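Local coordinates for protein diacylglycerol lipase (Aspergillus oryzae, PDB 5XK2) that probably hydrolyses the ester bonds of mono- and diacylglycerols, as a class 3 lipase of the alpha/beta-hydrolase superfamily captured in a closed conformation, at residues A[21-26]-A[271-276]; A[203-208]-A[265-270]; A[225-230]-A[238-243]. One frame throughout, in Å; residues are numbered along the deposited sequence.

Contact 1. Residues A[21-26]-A[271-276]; sequences WVQYAA and YFIHAD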
loop_
_atom_site.group_PDB
_atom_site.type_symbol
_atom_site.label_atom_id
_atom_site.label_comp_id
_atom_site.label_asym_id
_atom_site.label_seq_id
_atom_site.Cartn_x
_atom_site.Cartn_y
_atom_site.Cartn_z
ATOM N N TRP A 21 -3.384 21.441 -14.209
ATOM C CA TRP A 21 -4.048 20.212 -14.644
ATOM C C TRP A 21 -3.991 19.134 -13.570
ATOM O O TRP A 21 -4.851 18.244 -13.544
ATOM C CB TRP A 21 -3.459 19.693 -15.984
ATOM C CG TRP A 21 -3.648 20.714 -17.069
ATOM C CD1 TRP A 21 -2.703 21.535 -17.586
ATOM C CD2 TRP A 21 -4.889 21.081 -17.693
ATOM N NE1 TRP A 21 -3.266 22.379 -18.531
ATOM C CE2 TRP A 21 -4.611 22.126 -18.595
ATOM C CE3 TRP A 21 -6.210 20.627 -17.565
ATOM C CZ2 TRP A 21 -5.596 22.710 -19.390
ATOM C CZ3 TRP A 21 -7.189 21.213 -18.355
ATOM C CH2 TRP A 21 -6.877 22.252 -19.250
ATOM N N VAL A 22 -3.025 19.230 -12.657
ATOM C CA VAL A 22 -2.942 18.239 -11.584
ATOM C C VAL A 22 -4.197 18.304 -10.692
ATOM O O VAL A 22 -4.557 17.322 -10.052
ATOM C CB VAL A 22 -1.655 18.419 -10.733
ATOM C CG1 VAL A 22 -1.676 19.734 -9.951
ATOM C CG2 VAL A 22 -1.427 17.201 -9.819
ATOM N N GLN A 23 -4.875 19.444 -10.680
ATOM C CA GLN A 23 -6.100 19.563 -9.893
ATOM C C GLN A 23 -7.238 18.718 -10.467
ATOM O O GLN A 23 -8.142 18.298 -9.734
ATOM C CB GLN A 23 -6.524 21.030 -9.789
ATOM C CG GLN A 23 -5.549 21.878 -8.976
ATOM C CD GLN A 23 -5.936 23.326 -8.990
ATOM O OE1 GLN A 23 -7.092 23.656 -8.755
ATOM N NE2 GLN A 23 -4.984 24.202 -9.312
ATOM N N TYR A 24 -7.213 18.455 -11.777
ATOM C CA TYR A 24 -8.177 17.507 -12.328
ATOM C C TYR A 24 -7.855 16.083 -11.894
ATOM O O TYR A 24 -8.759 15.300 -11.614
ATOM C CB TYR A 24 -8.231 17.592 -13.861
ATOM C CG TYR A 24 -9.005 18.786 -14.362
ATOM C CD1 TYR A 24 -10.399 18.769 -14.394
ATOM C CD2 TYR A 24 -8.347 19.933 -14.802
ATOM C CE1 TYR A 24 -11.113 19.853 -14.849
ATOM C CE2 TYR A 24 -9.054 21.037 -15.257
ATOM C CZ TYR A 24 -10.436 20.989 -15.285
ATOM O OH TYR A 24 -11.173 22.062 -15.730
ATOM N N ALA A 25 -6.571 15.742 -11.862
ATOM C CA ALA A 25 -6.156 14.473 -11.286
ATOM C C ALA A 25 -6.628 14.346 -9.844
ATOM O O ALA A 25 -7.142 13.309 -9.443
ATOM C CB ALA A 25 -4.624 14.335 -11.357
ATOM N N ALA A 26 -6.470 15.424 -9.082
ATOM C CA ALA A 26 -6.903 15.435 -7.685
ATOM C C ALA A 26 -8.404 15.165 -7.580
ATOM O O ALA A 26 -8.861 14.433 -6.702
ATOM C CB ALA A 26 -6.563 16.775 -7.028
ATOM N N TYR A 271 2.655 16.220 -5.743
ATOM C CA TYR A 271 3.007 16.644 -7.100
ATOM C C TYR A 271 2.334 17.987 -7.270
ATOM O O TYR A 271 1.189 18.076 -7.691
ATOM C CB TYR A 271 2.508 15.599 -8.124
ATOM C CG TYR A 271 3.465 14.444 -8.294
ATOM C CD1 TYR A 271 3.618 13.472 -7.295
ATOM C CD2 TYR A 271 4.247 14.341 -9.435
ATOM C CE1 TYR A 271 4.533 12.416 -7.450
ATOM C CE2 TYR A 271 5.154 13.288 -9.604
ATOM C CZ TYR A 271 5.297 12.342 -8.606
ATOM O OH TYR A 271 6.199 11.318 -8.783
ATOM N N PHE A 272 3.104 19.022 -6.971
ATOM C CA PHE A 272 2.675 20.421 -6.832
ATOM C C PHE A 272 1.650 20.672 -5.746
ATOM O O PHE A 272 1.839 21.577 -4.945
ATOM C CB PHE A 272 2.087 20.934 -8.145
ATOM C CG PHE A 272 3.016 20.794 -9.300
ATOM C CD1 PHE A 272 4.095 21.664 -9.436
ATOM C CD2 PHE A 272 2.844 19.779 -10.232
ATOM C CE1 PHE A 272 5.000 21.531 -10.507
ATOM C CE2 PHE A 272 3.740 19.641 -11.301
ATOM C CZ PHE A 272 4.813 20.517 -11.435
ATOM N N ILE A 273 0.715 19.739 -5.580
ATOM C CA ILE A 273 -0.349 19.837 -4.592
ATOM C C ILE A 273 -0.392 18.497 -3.889
ATOM O O ILE A 273 0.292 17.564 -4.313
ATOM C CB ILE A 273 -1.746 20.123 -5.228
ATOM C CG1 ILE A 273 -2.162 18.968 -6.141
ATOM C CG2 ILE A 273 -1.747 21.453 -5.977
ATOM C CD1 ILE A 273 -3.636 19.035 -6.659
ATOM N N HIS A 274 -1.264 18.358 -2.895
ATOM C CA HIS A 274 -1.427 17.057 -2.261
ATOM C C HIS A 274 -2.433 16.321 -3.128
ATOM O O HIS A 274 -3.639 16.491 -2.986
ATOM C CB HIS A 274 -1.934 17.251 -0.822
ATOM C CG HIS A 274 -1.954 16.000 -0.004
ATOM N ND1 HIS A 274 -2.346 15.988 1.323
ATOM C CD2 HIS A 274 -1.608 14.725 -0.307
ATOM C CE1 HIS A 274 -2.266 14.753 1.789
ATOM N NE2 HIS A 274 -1.818 13.970 0.822
ATOM N N ALA A 275 -1.918 15.443 -3.993
ATOM C CA ALA A 275 -2.688 15.016 -5.160
ATOM C C ALA A 275 -3.844 14.093 -4.826
ATOM O O ALA A 275 -4.877 14.118 -5.489
ATOM C CB ALA A 275 -1.750 14.332 -6.175
ATOM N N ASP A 276 -3.642 13.222 -3.847
ATOM C CA ASP A 276 -4.665 12.249 -3.481
ATOM C C ASP A 276 -5.453 12.608 -2.216
ATOM O O ASP A 276 -6.080 11.732 -1.614
ATOM C CB ASP A 276 -4.057 10.862 -3.344
ATOM C CG ASP A 276 -3.123 10.754 -2.163
ATOM O OD1 ASP A 276 -2.629 11.798 -1.695
ATOM O OD2 ASP A 276 -2.902 9.624 -1.688
HETATM O O HOH W 1 -7.337 14.357 -4.360
#

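Contact 2. Residues A[203-208]-A[265-270]; sequences HNDDPV and FHSHVW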
loop_
_atom_site.group_PDB
_atom_site.type_symbol
_atom_site.label_atom_id
_atom_site.label_comp_id
_atom_site.label_asym_id
_atom_site.label_seq_id
_atom_site.Cartn_x
_atom_site.Cartn_y
_atom_site.Cartn_z
ATOM N N HIS A 203 8.663 12.812 -8.882
ATOM C CA HIS A 203 8.973 13.677 -7.749
ATOM C C HIS A 203 9.994 13.017 -6.863
ATOM O O HIS A 203 9.687 12.001 -6.236
ATOM C CB HIS A 203 7.700 13.977 -6.952
ATOM C CG HIS A 203 7.936 14.875 -5.771
ATOM N ND1 HIS A 203 7.381 14.635 -4.534
ATOM C CD2 HIS A 203 8.685 16.000 -5.639
ATOM C CE1 HIS A 203 7.756 15.585 -3.690
ATOM N NE2 HIS A 203 8.550 16.422 -4.330
ATOM N N ASN A 204 11.188 13.609 -6.795
ATOM C CA ASN A 204 12.260 13.081 -5.942
ATOM C C ASN A 204 12.376 11.564 -6.079
ATOM O O ASN A 204 12.506 11.051 -7.201
ATOM C CB ASN A 204 12.038 13.519 -4.483
ATOM C CG ASN A 204 12.289 15.010 -4.302
ATOM O OD1 ASN A 204 13.137 15.581 -4.989
ATOM N ND2 ASN A 204 11.557 15.639 -3.381
ATOM N N ASP A 205 12.338 10.862 -4.949
ATOM C CA ASP A 205 12.557 9.413 -4.883
ATOM C C ASP A 205 11.259 8.602 -4.908
ATOM O O ASP A 205 11.209 7.487 -4.390
ATOM C CB ASP A 205 13.425 9.029 -3.672
ATOM C CG ASP A 205 12.870 9.507 -2.348
ATOM O OD1 ASP A 205 11.874 10.256 -2.323
ATOM O OD2 ASP A 205 13.476 9.132 -1.312
ATOM N N ASP A 206 10.184 9.188 -5.416
ATOM C CA ASP A 206 8.904 8.451 -5.510
ATOM C C ASP A 206 9.134 7.035 -6.082
ATOM O O ASP A 206 9.739 6.879 -7.127
ATOM C CB ASP A 206 7.959 9.266 -6.403
ATOM C CG ASP A 206 6.605 8.604 -6.619
ATOM O OD1 ASP A 206 6.335 7.521 -6.052
ATOM O OD2 ASP A 206 5.804 9.214 -7.366
ATOM N N PRO A 207 8.724 5.988 -5.342
ATOM C CA PRO A 207 8.991 4.633 -5.850
ATOM C C PRO A 207 8.120 4.194 -7.036
ATOM O O PRO A 207 8.511 3.292 -7.792
ATOM C CB PRO A 207 8.708 3.739 -4.638
ATOM C CG PRO A 207 7.708 4.503 -3.826
ATOM C CD PRO A 207 8.112 5.975 -3.997
ATOM N N VAL A 208 6.938 4.786 -7.176
ATOM C CA VAL A 208 5.970 4.259 -8.134
ATOM C C VAL A 208 6.431 4.370 -9.599
ATOM O O VAL A 208 6.259 3.408 -10.343
ATOM C CB VAL A 208 4.585 4.912 -7.903
ATOM C CG1 VAL A 208 3.568 4.438 -8.953
ATOM C CG2 VAL A 208 4.079 4.528 -6.482
ATOM N N PHE A 265 7.508 6.575 -0.108
ATOM C CA PHE A 265 6.165 6.736 -0.625
ATOM C C PHE A 265 5.589 8.143 -0.405
ATOM O O PHE A 265 4.788 8.610 -1.203
ATOM C CB PHE A 265 5.216 5.694 -0.031
ATOM C CG PHE A 265 3.950 5.586 -0.796
ATOM C CD1 PHE A 265 3.914 4.893 -1.986
ATOM C CD2 PHE A 265 2.811 6.256 -0.370
ATOM C CE1 PHE A 265 2.756 4.825 -2.720
ATOM C CE2 PHE A 265 1.638 6.190 -1.103
ATOM C CZ PHE A 265 1.612 5.476 -2.278
ATOM N N HIS A 266 6.030 8.837 0.640
ATOM C CA HIS A 266 5.580 10.211 0.870
ATOM C C HIS A 266 5.745 11.067 -0.397
ATOM O O HIS A 266 4.914 11.922 -0.684
ATOM C CB HIS A 266 6.354 10.838 2.037
ATOM C CG HIS A 266 7.815 11.016 1.765
ATOM N ND1 HIS A 266 8.348 12.202 1.299
ATOM C CD2 HIS A 266 8.850 10.142 1.839
ATOM C CE1 HIS A 266 9.654 12.059 1.129
ATOM N NE2 HIS A 266 9.984 10.822 1.450
ATOM N N SER A 267 6.804 10.805 -1.161
ATOM C CA SER A 267 7.089 11.586 -2.375
ATOM C C SER A 267 5.998 11.415 -3.426
ATOM O O SER A 267 5.782 12.286 -4.263
ATOM C CB SER A 267 8.438 11.180 -2.971
ATOM O OG SER A 267 9.481 11.544 -2.062
ATOM N N HIS A 268 5.300 10.284 -3.370
ATOM C CA HIS A 268 4.296 9.960 -4.384
ATOM C C HIS A 268 3.072 10.858 -4.328
ATOM O O HIS A 268 2.391 11.018 -5.343
ATOM C CB HIS A 268 3.837 8.491 -4.231
ATOM C CG HIS A 268 2.961 8.002 -5.345
ATOM N ND1 HIS A 268 3.366 7.992 -6.664
ATOM C CD2 HIS A 268 1.726 7.442 -5.325
ATOM C CE1 HIS A 268 2.405 7.470 -7.412
ATOM N NE2 HIS A 268 1.400 7.126 -6.622
ATOM N N VAL A 269 2.745 11.390 -3.147
ATOM C CA VAL A 269 1.482 12.095 -3.019
ATOM C C VAL A 269 1.617 13.602 -3.155
ATOM O O VAL A 269 0.601 14.292 -3.159
ATOM C CB VAL A 269 0.772 11.744 -1.687
ATOM C CG1 VAL A 269 0.674 10.231 -1.560
ATOM C CG2 VAL A 269 1.531 12.319 -0.494
ATOM N N TRP A 270 2.850 14.104 -3.308
ATOM C CA TRP A 270 3.048 15.544 -3.444
ATOM C C TRP A 270 3.574 15.867 -4.841
ATOM O O TRP A 270 4.783 15.844 -5.068
ATOM C CB TRP A 270 4.054 16.037 -2.377
ATOM C CG TRP A 270 3.558 15.841 -0.978
ATOM C CD1 TRP A 270 3.883 14.829 -0.124
ATOM C CD2 TRP A 270 2.615 16.675 -0.274
ATOM N NE1 TRP A 270 3.199 14.980 1.074
ATOM C CE2 TRP A 270 2.419 16.099 0.998
ATOM C CE3 TRP A 270 1.913 17.834 -0.608
ATOM C CZ2 TRP A 270 1.548 16.657 1.945
ATOM C CZ3 TRP A 270 1.057 18.396 0.351
ATOM C CH2 TRP A 270 0.887 17.802 1.600
HETATM O O HOH W 2 9.843 14.189 -1.511
HETATM O O HOH W 3 12.381 9.486 1.141
#

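Contact 3. Residues A[225-230]-A[238-243]; sequences YYITAP and NQVTVL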
loop_
_atom_site.group_PDB
_atom_site.type_symbol
_atom_site.label_atom_id
_atom_site.label_comp_id
_atom_site.label_asym_id
_atom_site.label_seq_id
_atom_site.Cartn_x
_atom_site.Cartn_y
_atom_site.Cartn_z
ATOM N N TYR A 225 9.592 15.087 -16.459
ATOM C CA TYR A 225 9.639 16.357 -15.739
ATOM C C TYR A 225 9.869 15.995 -14.300
ATOM O O TYR A 225 8.946 15.605 -13.584
ATOM C CB TYR A 225 8.326 17.153 -15.934
ATOM C CG TYR A 225 8.192 17.684 -17.344
ATOM C CD1 TYR A 225 7.731 16.871 -18.384
ATOM C CD2 TYR A 225 8.573 18.986 -17.643
ATOM C CE1 TYR A 225 7.640 17.354 -19.673
ATOM C CE2 TYR A 225 8.491 19.471 -18.940
ATOM C CZ TYR A 225 8.015 18.645 -19.947
ATOM O OH TYR A 225 7.926 19.124 -21.257
ATOM N N TYR A 226 11.119 16.175 -13.869
ATOM C CA TYR A 226 11.584 15.690 -12.572
ATOM C C TYR A 226 11.497 16.819 -11.567
ATOM O O TYR A 226 12.219 17.818 -11.674
ATOM C CB TYR A 226 13.020 15.182 -12.727
ATOM C CG TYR A 226 13.730 14.710 -11.483
ATOM C CD1 TYR A 226 13.104 13.869 -10.551
ATOM C CD2 TYR A 226 15.059 15.066 -11.272
ATOM C CE1 TYR A 226 13.800 13.416 -9.429
ATOM C CE2 TYR A 226 15.751 14.614 -10.173
ATOM C CZ TYR A 226 15.122 13.797 -9.256
ATOM O OH TYR A 226 15.856 13.366 -8.170
ATOM N N ILE A 227 10.587 16.673 -10.608
ATOM C CA ILE A 227 10.347 17.701 -9.597
ATOM C C ILE A 227 11.199 17.410 -8.378
ATOM O O ILE A 227 11.134 16.315 -7.827
ATOM C CB ILE A 227 8.874 17.745 -9.151
ATOM C CG1 ILE A 227 7.934 17.894 -10.346
ATOM C CG2 ILE A 227 8.663 18.864 -8.110
ATOM C CD1 ILE A 227 6.504 17.479 -9.987
ATOM N N THR A 228 12.056 18.353 -8.009
ATOM C CA THR A 228 12.930 18.190 -6.836
ATOM C C THR A 228 12.574 19.072 -5.627
ATOM O O THR A 228 13.375 19.219 -4.711
ATOM C CB THR A 228 14.403 18.385 -7.232
ATOM O OG1 THR A 228 14.551 19.587 -7.993
ATOM C CG2 THR A 228 14.871 17.189 -8.054
ATOM N N ALA A 229 11.424 19.727 -5.651
ATOM C CA ALA A 229 10.980 20.488 -4.482
ATOM C C ALA A 229 10.640 19.575 -3.295
ATOM O O ALA A 229 10.155 18.465 -3.497
ATOM C CB ALA A 229 9.762 21.322 -4.862
ATOM N N PRO A 230 10.832 20.056 -2.053
ATOM C CA PRO A 230 10.352 19.295 -0.896
ATOM C C PRO A 230 8.822 19.122 -0.913
ATOM O O PRO A 230 8.083 19.947 -1.504
ATOM C CB PRO A 230 10.779 20.157 0.305
ATOM C CG PRO A 230 11.887 21.009 -0.210
ATOM C CD PRO A 230 11.525 21.295 -1.650
ATOM N N ASN A 238 13.217 26.373 -10.964
ATOM C CA ASN A 238 14.497 25.759 -10.610
ATOM C C ASN A 238 14.357 24.362 -10.026
ATOM O O ASN A 238 15.358 23.674 -9.807
ATOM C CB ASN A 238 15.241 26.618 -9.583
ATOM C CG ASN A 238 15.942 27.785 -10.206
ATOM O OD1 ASN A 238 16.224 27.789 -11.403
ATOM N ND2 ASN A 238 16.212 28.803 -9.400
ATOM N N GLN A 239 13.138 23.990 -9.675
ATOM C CA GLN A 239 12.860 22.678 -9.107
ATOM C C GLN A 239 12.206 21.697 -10.071
ATOM O O GLN A 239 11.672 20.669 -9.640
ATOM C CB GLN A 239 12.014 22.837 -7.848
ATOM C CG GLN A 239 12.791 23.590 -6.768
ATOM C CD GLN A 239 11.906 24.034 -5.613
ATOM O OE1 GLN A 239 10.830 24.586 -5.829
ATOM N NE2 GLN A 239 12.347 23.778 -4.378
ATOM N N VAL A 240 12.131 22.061 -11.349
ATOM C CA VAL A 240 11.643 21.119 -12.354
ATOM C C VAL A 240 12.698 20.993 -13.445
ATOM O O VAL A 240 13.096 21.988 -14.057
ATOM C CB VAL A 240 10.311 21.554 -12.984
ATOM C CG1 VAL A 240 9.774 20.461 -13.938
ATOM C CG2 VAL A 240 9.263 21.835 -11.901
ATOM N N THR A 241 13.143 19.767 -13.672
ATOM C CA THR A 241 14.213 19.491 -14.631
ATOM C C THR A 241 13.707 18.563 -15.720
ATOM O O THR A 241 13.118 17.535 -15.406
ATOM C CB THR A 241 15.411 18.856 -13.915
ATOM O OG1 THR A 241 15.883 19.765 -12.903
ATOM C CG2 THR A 241 16.511 18.568 -14.887
ATOM N N VAL A 242 13.909 18.939 -16.984
ATOM C CA VAL A 242 13.407 18.135 -18.108
ATOM C C VAL A 242 14.506 17.199 -18.581
ATOM O O VAL A 242 15.598 17.649 -18.956
ATOM C CB VAL A 242 12.923 19.029 -19.274
ATOM C CG1 VAL A 242 12.181 18.201 -20.297
ATOM C CG2 VAL A 242 12.000 20.119 -18.750
ATOM N N LEU A 243 14.236 15.893 -18.537
ATOM C CA LEU A 243 15.246 14.897 -18.875
ATOM C C LEU A 243 14.722 13.990 -19.965
ATOM O O LEU A 243 13.733 13.286 -19.748
ATOM C CB LEU A 243 15.610 14.061 -17.652
ATOM C CG LEU A 243 16.138 14.862 -16.478
ATOM C CD1 LEU A 243 16.161 14.023 -15.204
ATOM C CD2 LEU A 243 17.552 15.364 -16.807
HETATM O O HOH W 4 14.503 19.110 -10.717
HETATM O O HOH W 5 14.525 21.759 -3.856
#

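Contact 1. Residues A[21-26]-A[271-276]
Tyr271 meets Val22 through its backbone: methyl CG2 of Val22 lies 3.5 Å from the carbonyl oxygen O of Tyr271. In this alpha/beta-hydrolase fold the contact lays a C-terminal loop, 271-276, against helix 14-27 near the N-terminus. The ring of Tyr271 turns away from the helix and its OH bonds to Asp206. Phe272 adds little, with CB 4.3 Å from Val22 CG1; its side chain also touches Tyr178 of strand 173-178, as does that of Val22.

Ile273 carries most of the loop's apolar contact. Its CG1 sits between the backbone N and the carbonyl carbon (chi1 63°), and the chain continues extended to CD1 (chi2 171°). Val22 and Ile273 reach toward each other tip to tip. The terminal methyl CD1 of Ile273 touches three helix residues: it is 3.7 Å from Ala26 CB, 3.9 Å from Val22 CG1 and 4.1 Å from CG of Gln23. The Gln23 side chain crosses that of Ile273 at about a right angle; Gln23 meets Ile273 through CA and CG, while its amide oxygen OE1 accepts from the backbone N of Asp51.

Beyond His274 the backbones draw together at Ala275, whose CA is 4.9 Å from that of Ala26. Direct polar bonding between the segments is absent. Instead, the carbonyl O of Ala275 receives a CA-H...O contact from Ala26 CA at 3.3 Å, and a water bridges the two carbonyls, donating one hydrogen to Ala26 O and the other to Ala275 O, the latter at 2.7 Å.

Contact 2. Residues A[203-208]-A[265-270]
His268 ND1 donates to Asp206 OD2 at 2.8 Å, with an N-H...O angle of 168°. The carboxylate is approached on its syn side and the oxygen lies close to the imidazole plane, although carboxylate and ring planes stand 60° apart. Over one ring face of His268, methyl CG2 of Val208 sits 3.5 Å from the centroid, a CH-pi contact close to the ring normal.

Asp206 CG is anti to the backbone N (chi1 178°). OD1 accepts Val208 N at 3.0 Å from above the carboxylate plane, closing an Asx turn. OD2 has a further donor in the OH of Tyr271, so the carboxylate is gripped at both oxygens.

A second layer ties the two segments together. Residues His203 to Asp206 form a type II' turn, and His203 ND1 donates to the carbonyl O of Ser267 at 2.9 Å, in the ring plane and on a carbonyl lone pair; His203 NE2 is held by Ala229 O. Ser267 OG gives its proton to Asp205 OD1 at 2.7 Å and accepts from a water that also takes a hydrogen from Asn204 ND2. Another water joins Asp205 OD2 to His266 NE2, while His266 ND1 engages Asp231. Pro207 CG also lies 4.2 Å from Phe265 CD1.

His268 NE2 is hydrogen-bonded to Ser153 OG, in a GxSxG sequence that probably forms the nucleophile elbow. Serine, histidine and aspartate are thus linked in series, the arrangement of a Ser-His-Asp triad, consistent with Asp206 orienting His268 toward Ser153, the probable nucleophile.

Contact 3. Residues A[225-230]-A[238-243]
Tyr225 and Val242 lie side by side on one face of an antiparallel strand pair, their side chains pointing the same way. Tyr225 CG is anti to the carbonyl carbon (chi1 -70°). Farther out on the ring, CE2 is 3.6 Å from Val242 CG2. Val242 CG1 stands over the rim of one ring face, and Val240 CG1 comes to the ring's edge, 4.2 Å from Tyr225 CD2. Ile227 shares this face, its CG1 making a looser contact with Val240 CG2.

Tyr226 points to the other face, with CG anti to the backbone N (chi1 176°). Its CB touches Leu243 CD1, while its ring receives Thr228 CG2, two residues on in the same segment, 3.4 Å above the plane and offset toward the rim. Tyr226 and Thr241 form a hydrogen-bonded pair: Tyr226 N donates to Thr241 O and Thr241 N to Tyr226 O, both at 2.9 Å. Just beyond the strand, Thr228 N donates to Gln239 O. A water donates to Tyr226 O and also binds the hydroxyls of Thr228 and Thr241.

Gln239 runs extended beyond CG beside Ala229, with CD 3.5 Å from Ala229 CB. Its NE2 lies 3.8 Å from Pro230 CD. OE1 accepts from Thr236 N, and a water links NE2 to Thr228 O, whereas the buried Ala229 N has no partner in the model.

Strand 240-243 is the outermost within the chain. Strand 224-227 separates it from strand 198-203, to which Tyr225 and Ile227 bond by backbone, and Phe18 of helix 14-27 meets the Tyr225 ring edge-to-face.

Overall arrangement
Contact 3 is nested along the chain inside the loop closed by contact 2, which is nested in turn inside that of contact 1. Contact 2 holds the probable catalytic pair, and both others abut it, each with its centre 13 Å away. From contact 1, Tyr271 OH reaches Asp206 OD2 at 2.6 Å, and Ala275 N lies 2.9 Å from Val269 O. From contact 3, Ala229 O is 2.7 Å from His203 NE2 and Ile227 O is 2.9 Å from Asn204 N, tying the end of strand 224-227 and the loop after it to the turn that carries Asp206. Contacts 1 and 3, centres 16 Å apart, meet through Phe272 CE2 and Ile227 CD1 at 3.7 Å.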